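Local coordinates for protein putative NADH-depentdent flavin oxidoreductase (Cupriavidus metallidurans, PDB 5OCS) that probably reduces activated alkenes with FMN and a nicotinamide cofactor, as an ene-reductase of the Old Yellow Enzyme family, at residues A132-V136 and A193-T197. Residues are numbered along the deposited sequence; the frame is centred on the assembly and turned at random.
Sequences APSAV and ANHRT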
ATOM      1  N   ALA D 132      32.127   0.077 -18.992  1.00 13.74           N
ATOM      2  CA  ALA D 132      32.685   0.955 -17.971  1.00 13.57           C
ATOM      3  C   ALA D 132      33.710   1.910 -18.548  1.00 14.35           C
ATOM      4  O   ALA D 132      34.161   1.740 -19.710  1.00 15.16           O
ATOM      5  CB  ALA D 132      33.340   0.106 -16.874  1.00 13.32           C
ATOM      6  N   PRO D 133      34.127   2.899 -17.740  1.00 13.65           N
ATOM      7  CA  PRO D 133      35.178   3.748 -18.297  1.00 14.34           C
ATOM      8  C   PRO D 133      36.470   2.980 -18.592  1.00 16.32           C
ATOM      9  O   PRO D 133      37.177   3.300 -19.557  1.00 15.55           O
ATOM     10  CB  PRO D 133      35.397   4.797 -17.218  1.00 13.79           C
ATOM     11  CG  PRO D 133      34.766   4.256 -15.981  1.00 13.34           C
ATOM     12  CD  PRO D 133      33.580   3.461 -16.488  1.00 13.83           C
ATOM     13  N   SER D 134      36.763   1.980 -17.753  1.00 16.96           N
ATOM     14  CA  SER D 134      37.968   1.144 -17.900  1.00 16.07           C
ATOM     15  C   SER D 134      37.690  -0.328 -17.584  1.00 15.58           C
ATOM     16  O   SER D 134      36.753  -0.652 -16.821  1.00 15.64           O
ATOM     17  CB  SER D 134      39.070   1.636 -16.954  1.00 15.13           C
ATOM     18  OG  SER D 134      39.418   3.023 -17.151  1.00 14.51           O
ATOM     19  N   ALA D 135      38.570  -1.217 -18.104  1.00 15.29           N
ATOM     20  CA  ALA D 135      38.441  -2.691 -18.021  1.00 15.65           C
ATOM     21  C   ALA D 135      38.924  -3.266 -16.650  1.00 16.31           C
ATOM     22  O   ALA D 135      39.831  -4.116 -16.566  1.00 16.97           O
ATOM     23  CB  ALA D 135      39.186  -3.342 -19.218  1.00 15.48           C
ATOM     24  N   VAL D 136      38.290  -2.803 -15.584  1.00 15.46           N
ATOM     25  CA  VAL D 136      38.684  -3.102 -14.221  1.00 16.51           C
ATOM     26  C   VAL D 136      37.411  -3.525 -13.526  1.00 15.50           C
ATOM     27  O   VAL D 136      36.442  -2.790 -13.530  1.00 14.67           O
ATOM     28  CB  VAL D 136      39.284  -1.886 -13.474  1.00 18.34           C
ATOM     29  CG1 VAL D 136      39.923  -2.339 -12.157  1.00 18.10           C
ATOM     30  CG2 VAL D 136      40.311  -1.170 -14.341  1.00 19.25           C
ATOM     31  N   ALA D 193      37.762   3.465 -10.388  1.00 12.35           N
ATOM     32  CA  ALA D 193      37.245   2.764 -11.563  1.00 12.25           C
ATOM     33  C   ALA D 193      37.736   3.338 -12.882  1.00 11.89           C
ATOM     34  O   ALA D 193      37.824   2.608 -13.860  1.00 12.52           O
ATOM     35  CB  ALA D 193      35.725   2.739 -11.541  1.00 12.81           C
ATOM     36  N   ASN D 194      38.089   4.625 -12.909  1.00 11.60           N
ATOM     37  CA  ASN D 194      38.413   5.311 -14.170  1.00 12.73           C
ATOM     38  C   ASN D 194      39.946   5.432 -14.267  1.00 13.21           C
ATOM     39  O   ASN D 194      40.563   6.245 -13.555  1.00 13.67           O
ATOM     40  CB  ASN D 194      37.780   6.699 -14.187  1.00 12.50           C
ATOM     41  CG  ASN D 194      38.009   7.430 -15.478  1.00 12.80           C
ATOM     42  OD1 ASN D 194      38.871   7.049 -16.271  1.00 12.67           O
ATOM     43  ND2 ASN D 194      37.236   8.495 -15.709  1.00 12.75           N
ATOM     44  N   HIS D 195      40.516   4.603 -15.126  1.00 14.19           N
ATOM     45  CA  HIS D 195      41.937   4.658 -15.454  1.00 15.82           C
ATOM     46  C   HIS D 195      42.182   5.102 -16.893  1.00 17.11           C
ATOM     47  O   HIS D 195      43.249   4.794 -17.470  1.00 16.64           O
ATOM     48  CB  HIS D 195      42.571   3.303 -15.233  1.00 18.59           C
ATOM     49  CG  HIS D 195      42.519   2.853 -13.813  1.00 22.11           C
ATOM     50  ND1 HIS D 195      42.660   1.537 -13.453  1.00 26.62           N
ATOM     51  CD2 HIS D 195      42.328   3.544 -12.659  1.00 25.14           C
ATOM     52  CE1 HIS D 195      42.527   1.428 -12.142  1.00 26.19           C
ATOM     53  NE2 HIS D 195      42.330   2.629 -11.635  1.00 23.81           N
ATOM     54  N   ARG D 196      41.223   5.848 -17.446  1.00 15.27           N
ATOM     55  CA  ARG D 196      41.317   6.311 -18.805  1.00 16.68           C
ATOM     56  C   ARG D 196      42.435   7.345 -18.929  1.00 17.19           C
ATOM     57  O   ARG D 196      42.708   8.080 -17.992  1.00 17.96           O
ATOM     58  CB  ARG D 196      40.003   6.946 -19.251  1.00 16.03           C
ATOM     59  CG  ARG D 196      38.810   6.008 -19.275  1.00 16.86           C
ATOM     60  CD  ARG D 196      37.576   6.773 -19.742  1.00 17.34           C
ATOM     61  NE  ARG D 196      37.614   6.992 -21.192  1.00 16.88           N
ATOM     62  CZ  ARG D 196      37.252   6.115 -22.117  1.00 16.33           C
ATOM     63  NH1 ARG D 196      36.790   4.913 -21.806  1.00 17.10           N
ATOM     64  NH2 ARG D 196      37.338   6.451 -23.392  1.00 17.93           N
ATOM     65  N   THR D 197      43.061   7.390 -20.094  1.00 17.98           N
ATOM     66  CA  THR D 197      44.089   8.370 -20.367  1.00 19.19           C
ATOM     67  C   THR D 197      43.692   9.418 -21.395  1.00 21.46           C
ATOM     68  O   THR D 197      44.523  10.271 -21.723  1.00 21.88           O
ATOM     69  CB  THR D 197      45.386   7.665 -20.836  1.00 20.12           C
ATOM     70  OG1 THR D 197      45.097   6.779 -21.930  1.00 21.42           O
ATOM     71  CG2 THR D 197      46.017   6.885 -19.656  1.00 20.86           C
TER
HETATM   72  O   HOH W   1      35.678   1.140 -14.876  1.00 16.13           O
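The guanidinium of R196 meets P133 at its edge: NH1 gives a hydrogen bond of 2.8 Å to P133 O, which lies 18° out of the guanidinium plane, and the donor arrives in the carbonyl plane on a lone pair. CG and CD run past the same carbonyl, with CD 3.9 Å from P133 CB, and the bend at chi3 (76°) then turns the guanidinium back so that NH1 reaches it. Arginine suits the place because its several N-H groups serve different partners; NH1 also binds L148 O, and NH2 forms a salt bridge with D198. The other flat group, the imidazole of exposed H195, is approached obliquely by V136, whose CG2 makes a van der Waals contact 3.7 Å from ND1; the two side chains cross at about a right angle. In the TIM-barrel fold of this family, the contact joins the excursion between barrel strands 96-102 and 175-179 to that between 175-179 and 228-233, away from the FMN-binding residues. With OG beside its own backbone N (chi1 -57°), the small hydroxyl of S134 accepts H195 N at 2.8 Å. Next to it N194 closes an Asx turn: OD1 receives R196 N, nearly along the C=O axis, while ND2 bonds F188 O and Y200 O, which restrains the amide's rotation. P133, whose backbone nitrogen carries no hydrogen needing a partner, offers a rigid apolar ring: CB lies 4.1 Å from N194 CG, and the side chain also touches Q187 and F188 of helix 184-189. A water accepts from S134 N and donates to A193 O at 2.8 Å, bridging the two backbones beside the small side chain of A193.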